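Local coordinates for ABC transporter substrate binding protein (Ribose) (Agrobacterium vitis S4, PDB 4WT7) that binds D-allitol in the cleft between its two lobes and probably delivers a carbohydrate to an ABC transporter as its periplasmic receptor, at residues T42-D47 / A70-G75; N52-E57 / V93-T98; T100-W105 / I119-S124. All coordinates share one frame; numbering follows the deposited sequence.

Contact 1. Residues T42-D47 / A70-G75. With X9X (D-allitol), chain C.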
loop_
_atom_site.group_PDB
_atom_site.type_symbol
_atom_site.label_atom_id
_atom_site.label_comp_id
_atom_site.label_asym_id
_atom_site.label_seq_id
_atom_site.Cartn_x
_atom_site.Cartn_y
_atom_site.Cartn_z
ATOM N N THR A 42 -4.600 -2.703 -10.896
ATOM C CA THR A 42 -4.733 -4.015 -10.285
ATOM C C THR A 42 -3.491 -4.892 -10.531
ATOM O O THR A 42 -3.629 -6.101 -10.607
ATOM C CB THR A 42 -5.878 -4.808 -10.937
ATOM O OG1 THR A 42 -5.703 -4.777 -12.367
ATOM C CG2 THR A 42 -7.213 -4.229 -10.566
ATOM N N ASP A 43 -2.312 -4.291 -10.689
ATOM C CA ASP A 43 -1.183 -5.014 -11.262
ATOM C C ASP A 43 -0.356 -5.773 -10.230
ATOM O O ASP A 43 0.676 -6.349 -10.577
ATOM C CB ASP A 43 -0.259 -4.044 -12.007
ATOM C CG ASP A 43 0.760 -3.411 -11.089
ATOM O OD1 ASP A 43 0.353 -2.921 -10.024
ATOM O OD2 ASP A 43 1.987 -3.448 -11.412
ATOM N N HIS A 44 -0.766 -5.748 -8.965
ATOM C CA HIS A 44 -0.152 -6.616 -7.965
ATOM C C HIS A 44 -1.095 -6.902 -6.817
ATOM O O HIS A 44 -2.212 -6.405 -6.790
ATOM C CB HIS A 44 1.130 -5.998 -7.421
ATOM C CG HIS A 44 0.920 -4.712 -6.695
ATOM N ND1 HIS A 44 0.782 -3.506 -7.355
ATOM C CD2 HIS A 44 0.862 -4.418 -5.377
ATOM C CE1 HIS A 44 0.625 -2.535 -6.469
ATOM N NE2 HIS A 44 0.683 -3.064 -5.263
ATOM N N PHE A 45 -0.599 -7.667 -5.854
ATOM C CA PHE A 45 -1.428 -8.349 -4.852
ATOM C C PHE A 45 -2.388 -7.440 -4.112
ATOM O O PHE A 45 -3.590 -7.692 -4.092
ATOM C CB PHE A 45 -0.519 -9.042 -3.840
ATOM C CG PHE A 45 -1.241 -9.637 -2.687
ATOM C CD1 PHE A 45 -1.963 -10.822 -2.835
ATOM C CD2 PHE A 45 -1.180 -9.038 -1.442
ATOM C CE1 PHE A 45 -2.609 -11.386 -1.734
ATOM C CE2 PHE A 45 -1.820 -9.595 -0.350
ATOM C CZ PHE A 45 -2.543 -10.758 -0.495
ATOM N N PHE A 46 -1.870 -6.388 -3.498
ATOM C CA PHE A 46 -2.708 -5.561 -2.651
ATOM C C PHE A 46 -3.871 -4.986 -3.477
ATOM O O PHE A 46 -5.063 -5.080 -3.085
ATOM C CB PHE A 46 -1.885 -4.449 -2.013
ATOM C CG PHE A 46 -2.682 -3.544 -1.131
ATOM C CD1 PHE A 46 -3.367 -2.472 -1.661
ATOM C CD2 PHE A 46 -2.736 -3.760 0.232
ATOM C CE1 PHE A 46 -4.096 -1.634 -0.854
ATOM C CE2 PHE A 46 -3.467 -2.926 1.054
ATOM C CZ PHE A 46 -4.155 -1.865 0.509
ATOM N N ASP A 47 -3.538 -4.427 -4.635
ATOM C CA ASP A 47 -4.513 -3.698 -5.419
ATOM C C ASP A 47 -5.595 -4.605 -5.981
ATOM O O ASP A 47 -6.769 -4.267 -5.930
ATOM C CB ASP A 47 -3.837 -2.954 -6.576
ATOM C CG ASP A 47 -2.781 -1.982 -6.120
ATOM O OD1 ASP A 47 -2.434 -1.925 -4.916
ATOM O OD2 ASP A 47 -2.272 -1.258 -7.002
ATOM N N ALA A 70 -7.880 1.754 -13.770
ATOM C CA ALA A 70 -7.122 2.721 -14.549
ATOM C C ALA A 70 -5.859 2.143 -15.209
ATOM O O ALA A 70 -5.215 2.832 -15.987
ATOM C CB ALA A 70 -6.776 3.897 -13.704
ATOM N N GLY A 71 -5.513 0.903 -14.909
ATOM C CA GLY A 71 -4.289 0.290 -15.452
ATOM C C GLY A 71 -3.049 1.151 -15.188
ATOM O O GLY A 71 -2.062 1.125 -15.938
ATOM N N ARG A 72 -3.131 1.926 -14.110
ATOM C CA ARG A 72 -2.028 2.726 -13.598
ATOM C C ARG A 72 -1.633 3.847 -14.549
ATOM O O ARG A 72 -0.497 4.272 -14.579
ATOM C CB ARG A 72 -0.840 1.833 -13.290
ATOM C CG ARG A 72 -0.997 1.062 -12.006
ATOM C CD ARG A 72 -0.801 1.976 -10.839
ATOM N NE ARG A 72 -1.145 1.345 -9.585
ATOM C CZ ARG A 72 -1.054 1.941 -8.399
ATOM N NH1 ARG A 72 -0.655 3.214 -8.312
ATOM N NH2 ARG A 72 -1.352 1.251 -7.302
ATOM N N SER A 73 -2.598 4.305 -15.318
ATOM C CA SER A 73 -2.488 5.538 -16.079
ATOM C C SER A 73 -3.191 6.662 -15.309
ATOM O O SER A 73 -4.327 6.499 -14.863
ATOM C CB SER A 73 -3.145 5.323 -17.444
ATOM O OG SER A 73 -3.315 6.529 -18.136
ATOM N N ASP A 74 -2.529 7.810 -15.148
ATOM C CA ASP A 74 -3.189 8.941 -14.507
ATOM C C ASP A 74 -4.300 9.494 -15.411
ATOM O O ASP A 74 -5.363 9.868 -14.934
ATOM C CB ASP A 74 -2.188 10.026 -14.091
ATOM C CG ASP A 74 -1.381 9.627 -12.853
ATOM O OD1 ASP A 74 -1.823 8.726 -12.110
ATOM O OD2 ASP A 74 -0.302 10.214 -12.625
ATOM N N GLY A 75 -4.066 9.507 -16.721
ATOM C CA GLY A 75 -5.068 9.974 -17.648
ATOM C C GLY A 75 -6.317 9.126 -17.633
ATOM O O GLY A 75 -7.426 9.659 -17.660
HETATM O OAA X9X C . 0.836 2.958 -4.124
HETATM C CAG X9X C . 1.612 1.814 -4.140
HETATM C CAI X9X C . 1.360 0.768 -3.103
HETATM O OAC X9X C . 1.791 1.176 -1.827
HETATM C CAK X9X C . -0.061 0.289 -3.148
HETATM O OAE X9X C . -0.287 -0.073 -4.455
HETATM C CAL X9X C . -0.260 -0.978 -2.313
HETATM O OAF X9X C . 0.610 -1.983 -2.706
HETATM C CAJ X9X C . -0.266 -0.815 -0.807
HETATM O OAD X9X C . 0.997 -0.761 -0.240
HETATM C CAH X9X C . -1.124 0.313 -0.271
HETATM O OAB X9X C . -1.659 0.105 1.018
HETATM O O HOH W 1 -1.678 -1.547 -9.746
#
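The guanidinium of Arg-72 brings its NH2 edge against the carboxylate of Asp-47, and NH2 to OD2 measures 2.7 Å. The N-H...O angle of 162° and an oxygen lying almost in the guanidinium plane identify a hydrogen-bonded salt bridge; OD2 receives it on its syn side, with the two planes 30° apart. Arg-72 gets there through a chain bent at chi2 and extended beyond. A water accepts from Asp-43 N and from Arg-72 NE (2.9 Å) and donates to Asp-47 OD2 and Asp-43 OD1, so both segments grip it. Residues from the loops and first helical turn that follow parallel strands line the ligand site, as in periplasmic binding proteins, and here they meet D-allitol. Asp-47 OD1 accepts a hydrogen bond from allitol OAE at 2.9 Å, leaving OD2 to the arginine and water. His-44 NE2 donates to OAF at 2.8 Å, nearly straight at 167°, while ND1 donates to Asp-43 OD1 at 2.8 Å; the two bonds fix the ring's rotation. With CG anti to the backbone N, Phe-46 puts one ring face under allitol OAB, 3.2 Å from CZ.

Contact 2. Residues N52-E57 / V93-T98. With X9X (D-allitol), chain C.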
loop_
_atom_site.group_PDB
_atom_site.type_symbol
_atom_site.label_atom_id
_atom_site.label_comp_id
_atom_site.label_asym_id
_atom_site.label_seq_id
_atom_site.Cartn_x
_atom_site.Cartn_y
_atom_site.Cartn_z
ATOM N N ASN A 52 -11.055 -6.528 -6.226
ATOM C CA ASN A 52 -11.998 -7.650 -6.339
ATOM C C ASN A 52 -12.984 -7.804 -5.158
ATOM O O ASN A 52 -14.176 -8.104 -5.348
ATOM C CB ASN A 52 -11.241 -8.967 -6.582
ATOM C CG ASN A 52 -10.710 -9.052 -7.998
ATOM O OD1 ASN A 52 -11.096 -8.261 -8.845
ATOM N ND2 ASN A 52 -9.825 -10.013 -8.259
ATOM N N ALA A 53 -12.489 -7.586 -3.948
ATOM C CA ALA A 53 -13.306 -7.773 -2.762
ATOM C C ALA A 53 -14.381 -6.705 -2.671
ATOM O O ALA A 53 -15.416 -6.929 -2.064
ATOM C CB ALA A 53 -12.437 -7.740 -1.514
ATOM N N GLN A 54 -14.131 -5.526 -3.232
ATOM C CA GLN A 54 -15.170 -4.497 -3.257
ATOM C C GLN A 54 -16.284 -4.936 -4.225
ATOM O O GLN A 54 -17.475 -4.880 -3.916
ATOM C CB GLN A 54 -14.606 -3.164 -3.758
ATOM C CG GLN A 54 -13.851 -2.357 -2.775
ATOM C CD GLN A 54 -13.229 -1.136 -3.428
ATOM O OE1 GLN A 54 -13.868 -0.094 -3.539
ATOM N NE2 GLN A 54 -11.978 -1.272 -3.888
ATOM N N ILE A 55 -15.875 -5.388 -5.393
ATOM C CA ILE A 55 -16.818 -5.788 -6.410
ATOM C C ILE A 55 -17.667 -6.922 -5.840
ATOM O O ILE A 55 -18.892 -6.877 -5.888
ATOM C CB ILE A 55 -16.051 -6.234 -7.649
ATOM C CG1 ILE A 55 -15.424 -5.013 -8.329
ATOM C CG2 ILE A 55 -16.940 -7.021 -8.585
ATOM C CD1 ILE A 55 -14.477 -5.341 -9.487
ATOM N N ALA A 56 -16.993 -7.924 -5.277
ATOM C CA ALA A 56 -17.660 -9.063 -4.664
ATOM C C ALA A 56 -18.667 -8.587 -3.637
ATOM O O ALA A 56 -19.805 -9.041 -3.630
ATOM C CB ALA A 56 -16.632 -9.992 -4.006
ATOM N N GLU A 57 -18.244 -7.685 -2.760
ATOM C CA GLU A 57 -19.079 -7.267 -1.642
ATOM C C GLU A 57 -20.288 -6.465 -2.125
ATOM O O GLU A 57 -21.377 -6.582 -1.573
ATOM C CB GLU A 57 -18.271 -6.469 -0.624
ATOM C CG GLU A 57 -19.011 -6.181 0.680
ATOM C CD GLU A 57 -19.408 -7.431 1.482
ATOM O OE1 GLU A 57 -19.254 -8.575 0.991
ATOM O OE2 GLU A 57 -19.895 -7.251 2.611
ATOM N N VAL A 93 -16.279 4.707 -4.801
ATOM C CA VAL A 93 -15.164 4.364 -3.914
ATOM C C VAL A 93 -13.897 4.385 -4.743
ATOM O O VAL A 93 -13.816 3.725 -5.786
ATOM C CB VAL A 93 -15.267 2.934 -3.251
ATOM C CG1 VAL A 93 -14.257 2.819 -2.116
ATOM C CG2 VAL A 93 -16.643 2.665 -2.731
ATOM N N GLN A 94 -12.913 5.137 -4.287
ATOM C CA GLN A 94 -11.647 5.249 -5.004
ATOM C C GLN A 94 -10.542 4.556 -4.245
ATOM O O GLN A 94 -10.291 4.828 -3.070
ATOM C CB GLN A 94 -11.288 6.722 -5.242
ATOM C CG GLN A 94 -9.886 6.953 -5.778
ATOM C CD GLN A 94 -9.699 6.291 -7.119
ATOM O OE1 GLN A 94 -10.623 6.257 -7.946
ATOM N NE2 GLN A 94 -8.506 5.773 -7.360
ATOM N N LEU A 95 -9.874 3.662 -4.945
ATOM C CA LEU A 95 -8.808 2.858 -4.366
ATOM C C LEU A 95 -7.431 3.331 -4.879
ATOM O O LEU A 95 -7.110 3.204 -6.063
ATOM C CB LEU A 95 -9.031 1.370 -4.699
ATOM C CG LEU A 95 -7.875 0.412 -4.419
ATOM C CD1 LEU A 95 -7.556 0.360 -2.940
ATOM C CD2 LEU A 95 -8.202 -0.969 -4.935
ATOM N N LEU A 96 -6.626 3.843 -3.954
ATOM C CA LEU A 96 -5.260 4.256 -4.230
ATOM C C LEU A 96 -5.218 5.386 -5.247
ATOM O O LEU A 96 -6.247 5.996 -5.597
ATOM C CB LEU A 96 -4.389 3.042 -4.638
ATOM C CG LEU A 96 -4.034 2.146 -3.441
ATOM C CD1 LEU A 96 -3.490 0.730 -3.813
ATOM C CD2 LEU A 96 -3.073 2.884 -2.538
ATOM N N GLY A 97 -4.017 5.691 -5.691
ATOM C CA GLY A 97 -3.812 6.805 -6.574
ATOM C C GLY A 97 -3.082 7.905 -5.838
ATOM O O GLY A 97 -3.095 7.976 -4.584
ATOM N N THR A 98 -2.433 8.768 -6.623
ATOM C CA THR A 98 -1.741 9.909 -6.101
ATOM C C THR A 98 -2.767 10.980 -5.754
ATOM O O THR A 98 -3.537 11.376 -6.628
ATOM C CB THR A 98 -0.831 10.509 -7.168
ATOM O OG1 THR A 98 0.120 9.525 -7.584
ATOM C CG2 THR A 98 -0.129 11.697 -6.613
HETATM O OAA X9X C . 0.836 2.958 -4.124
HETATM C CAG X9X C . 1.612 1.814 -4.140
HETATM C CAI X9X C . 1.360 0.768 -3.103
HETATM O OAC X9X C . 1.791 1.176 -1.827
HETATM C CAK X9X C . -0.061 0.289 -3.148
HETATM O OAE X9X C . -0.287 -0.073 -4.455
HETATM C CAL X9X C . -0.260 -0.978 -2.313
HETATM O OAF X9X C . 0.610 -1.983 -2.706
HETATM C CAJ X9X C . -0.266 -0.815 -0.807
HETATM O OAD X9X C . 0.997 -0.761 -0.240
HETATM C CAH X9X C . -1.124 0.313 -0.271
HETATM O OAB X9X C . -1.659 0.105 1.018
HETATM O O HOH W 2 -12.236 1.286 -5.432
#
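An amide group, that of Gln-54, is what helix 45-60 presses against the aliphatic side chains of strand 91-95, with no direct hydrogen bond joining residues 52-57 to 93-98. Its OE1 lies 3.3 Å from Val-93 CG1 and equally near CB, while NE2 lies 3.9 Å from Leu-95 CD2, so the two ends of one amide touch two residues on the same face of the strand. Gln-54 and Val-93 approach from opposite directions. The glutamine chain is extended beyond CG (chi2 174°), which carries the amide across the gap between backbones whose nearest CA atoms, those of Gln-54 and Val-93, are 8.9 Å apart.

Water supplies the polar link that the side chains lack: one molecule lies 2.9 Å from Gln-54 OE1 and 2.9 Å from Val-93 O. On the helix side, NE2 donates to Ala-50 O, one turn earlier, so the buried amide has partners at both ends.

At the end of the strand, Gln-94 NE2 donates to Leu-96 O, in the loop just after it, at 2.9 Å with an N-H...O angle of 170°, the donor standing above the carbonyl plane; this bond spans the strand end where Leu-96 enters the pocket. There Leu-96 CD1 comes 3.4 Å from allitol OAE.

The packing is that of a helix on a parallel sheet in a Rossmann-like lobe: strand 91-95 lies between 34-39 and 116-119, Gln-54 also touches Ile-37, and Ile-283 of helix 275-290 packs against both Gln-54 and Val-93.

Contact 3. Residues T100-W105 / I119-S124. With X9X (D-allitol), chain C.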
loop_
_atom_site.group_PDB
_atom_site.type_symbol
_atom_site.label_atom_id
_atom_site.label_comp_id
_atom_site.label_asym_id
_atom_site.label_seq_id
_atom_site.Cartn_x
_atom_site.Cartn_y
_atom_site.Cartn_z
ATOM N N THR A 100 -2.879 14.255 -5.233
ATOM C CA THR A 100 -3.062 15.441 -6.075
ATOM C C THR A 100 -3.683 15.126 -7.430
ATOM O O THR A 100 -4.362 15.974 -7.980
ATOM C CB THR A 100 -1.754 16.243 -6.308
ATOM O OG1 THR A 100 -0.776 15.418 -6.946
ATOM C CG2 THR A 100 -1.221 16.743 -5.015
ATOM N N VAL A 101 -3.507 13.915 -7.952
ATOM C CA VAL A 101 -4.112 13.579 -9.237
ATOM C C VAL A 101 -5.618 13.431 -9.145
ATOM O O VAL A 101 -6.368 13.912 -9.997
ATOM C CB VAL A 101 -3.582 12.249 -9.790
ATOM C CG1 VAL A 101 -4.342 11.833 -11.049
ATOM C CG2 VAL A 101 -2.107 12.368 -10.097
ATOM N N ILE A 102 -6.059 12.705 -8.135
ATOM C CA ILE A 102 -7.469 12.381 -8.055
ATOM C C ILE A 102 -8.292 13.431 -7.285
ATOM O O ILE A 102 -9.473 13.560 -7.514
ATOM C CB ILE A 102 -7.662 11.046 -7.463
ATOM C CG1 ILE A 102 -6.890 10.900 -6.164
ATOM C CG2 ILE A 102 -7.160 10.025 -8.452
ATOM C CD1 ILE A 102 -7.088 9.546 -5.489
ATOM N N ASP A 103 -7.672 14.172 -6.381
ATOM C CA ASP A 103 -8.442 15.030 -5.479
ATOM C C ASP A 103 -9.433 15.961 -6.197
ATOM O O ASP A 103 -10.567 16.148 -5.739
ATOM C CB ASP A 103 -7.505 15.812 -4.577
ATOM C CG ASP A 103 -7.867 15.697 -3.117
ATOM O OD1 ASP A 103 -8.749 14.890 -2.762
ATOM O OD2 ASP A 103 -7.231 16.414 -2.316
ATOM N N PRO A 104 -9.019 16.579 -7.313
ATOM C CA PRO A 104 -10.018 17.447 -7.962
ATOM C C PRO A 104 -11.276 16.696 -8.396
ATOM O O PRO A 104 -12.397 17.255 -8.466
ATOM C CB PRO A 104 -9.265 17.977 -9.190
ATOM C CG PRO A 104 -7.801 18.063 -8.697
ATOM C CD PRO A 104 -7.647 16.821 -7.809
ATOM N N TRP A 105 -11.108 15.405 -8.668
ATOM C CA TRP A 105 -12.223 14.646 -9.192
ATOM C C TRP A 105 -13.070 14.100 -8.077
ATOM O O TRP A 105 -14.284 14.009 -8.212
ATOM C CB TRP A 105 -11.719 13.583 -10.164
ATOM C CG TRP A 105 -11.005 14.316 -11.205
ATOM C CD1 TRP A 105 -9.659 14.353 -11.427
ATOM C CD2 TRP A 105 -11.594 15.250 -12.114
ATOM N NE1 TRP A 105 -9.381 15.217 -12.469
ATOM C CE2 TRP A 105 -10.553 15.788 -12.893
ATOM C CE3 TRP A 105 -12.901 15.677 -12.337
ATOM C CZ2 TRP A 105 -10.787 16.722 -13.906
ATOM C CZ3 TRP A 105 -13.131 16.607 -13.334
ATOM C CH2 TRP A 105 -12.069 17.130 -14.101
ATOM N N ILE A 119 -10.160 4.000 -0.298
ATOM C CA ILE A 119 -9.210 3.071 0.309
ATOM C C ILE A 119 -7.803 3.603 0.034
ATOM O O ILE A 119 -7.425 3.833 -1.118
ATOM C CB ILE A 119 -9.391 1.644 -0.235
ATOM C CG1 ILE A 119 -10.816 1.170 0.074
ATOM C CG2 ILE A 119 -8.321 0.693 0.360
ATOM C CD1 ILE A 119 -11.274 0.020 -0.730
ATOM N N ASP A 120 -7.057 3.820 1.106
ATOM C CA ASP A 120 -5.709 4.362 1.032
ATOM C C ASP A 120 -5.658 5.713 0.321
ATOM O O ASP A 120 -4.774 5.959 -0.496
ATOM C CB ASP A 120 -4.756 3.379 0.340
ATOM C CG ASP A 120 -4.303 2.285 1.242
ATOM O OD1 ASP A 120 -4.490 2.406 2.467
ATOM O OD2 ASP A 120 -3.722 1.305 0.708
ATOM N N VAL A 121 -6.626 6.595 0.607
ATOM C CA VAL A 121 -6.548 7.958 0.085
ATOM C C VAL A 121 -7.068 8.927 1.153
ATOM O O VAL A 121 -8.262 8.930 1.445
ATOM C CB VAL A 121 -7.397 8.184 -1.196
ATOM C CG1 VAL A 121 -7.199 9.638 -1.686
ATOM C CG2 VAL A 121 -7.071 7.175 -2.334
ATOM N N GLY A 122 -6.182 9.746 1.718
ATOM C CA GLY A 122 -6.548 10.648 2.793
ATOM C C GLY A 122 -7.026 11.972 2.234
ATOM O O GLY A 122 -6.376 13.007 2.335
ATOM N N SER A 123 -8.164 11.920 1.581
ATOM C CA SER A 123 -8.734 13.094 0.977
ATOM C C SER A 123 -9.711 13.795 1.905
ATOM O O SER A 123 -10.488 13.149 2.578
ATOM C CB SER A 123 -9.479 12.681 -0.270
ATOM O OG SER A 123 -10.178 13.779 -0.826
ATOM N N SER A 124 -9.675 15.121 1.909
ATOM C CA SER A 124 -10.701 15.948 2.519
ATOM C C SER A 124 -12.084 15.721 1.947
ATOM O O SER A 124 -13.099 16.075 2.574
ATOM C CB SER A 124 -10.363 17.420 2.262
ATOM O OG SER A 124 -9.442 17.848 3.223
HETATM O OAA X9X C . 0.836 2.958 -4.124
HETATM C CAG X9X C . 1.612 1.814 -4.140
HETATM C CAI X9X C . 1.360 0.768 -3.103
HETATM O OAC X9X C . 1.791 1.176 -1.827
HETATM C CAK X9X C . -0.061 0.289 -3.148
HETATM O OAE X9X C . -0.287 -0.073 -4.455
HETATM C CAL X9X C . -0.260 -0.978 -2.313
HETATM O OAF X9X C . 0.610 -1.983 -2.706
HETATM C CAJ X9X C . -0.266 -0.815 -0.807
HETATM O OAD X9X C . 0.997 -0.761 -0.240
HETATM C CAH X9X C . -1.124 0.313 -0.271
HETATM O OAB X9X C . -1.659 0.105 1.018
HETATM O O HOH W 3 -7.577 16.552 0.289
#
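Two groups hold Ser-123 OG: it donates to Asp-103 OD1 at 2.7 Å and accepts from the backbone N of His-125. Asp-103 OD1 uses its syn lone pair, on the side of its other oxygen. That other oxygen, OD2, takes a hydrogen bond from a water at 2.6 Å, and the same water accepts from Ser-124 N at 3.0 Å. One carboxylate therefore holds the 119-124 segment twice, directly through a hydroxyl and indirectly through a backbone amide. Ser-123 OG stands anti to the backbone N (chi1 174°), a placement that carries the hydroxyl to the helix; the CA atoms of Asp-103 and Ser-123 are the nearest across the contact, 6.7 Å apart.

One residue earlier on the helix, Ile-102 reaches tip to tip toward Val-121. Its CD1 lies 3.8 Å from Val-121 CG1 and 3.9 Å from CG2, so a single methyl meets both branches of the valine. These contacts pack helix 99-111 against the loop that leaves strand 116-119, in a lobe of the alternating beta-alpha type found in periplasmic binding proteins, where loops at the strand ends carry ligand residues. Gly-122 forms the centre of an inverse gamma turn between the apolar contact at Val-121 and the polar one at Ser-123.

At the start of the same loop, Asp-120 OD2 accepts a hydrogen bond from allitol OAB, its modelled length doubtful. Asp-120 OD1 is bonded to Thr-131 OG1, a second-shell contact that probably helps to orient the carboxylate toward the ligand.

Overall arrangement
All three contacts lie in one lobe, around a parallel sheet in which strands 91-95 and 116-119 are neighbours. Contacts 1 and 2 share helix 45-60 and have centres 11 Å apart; their segments alternate along the chain. Contact 3 follows both in sequence, its centre 13 Å from that of contact 2 and 15 Å from that of contact 1. Probable backbone hydrogen bonds join 93-98 to 119-124, while Asp-47 packs on Leu-96 and Phe-46 on Asp-120. Each contact sends at least one residue to D-allitol, and the wall this lobe contributes to the pocket is assembled from successive strand ends. Arg-170, Asp-251 and Gln-273 bond it from the mixed-sheet side, so the ligand sits between two lobes.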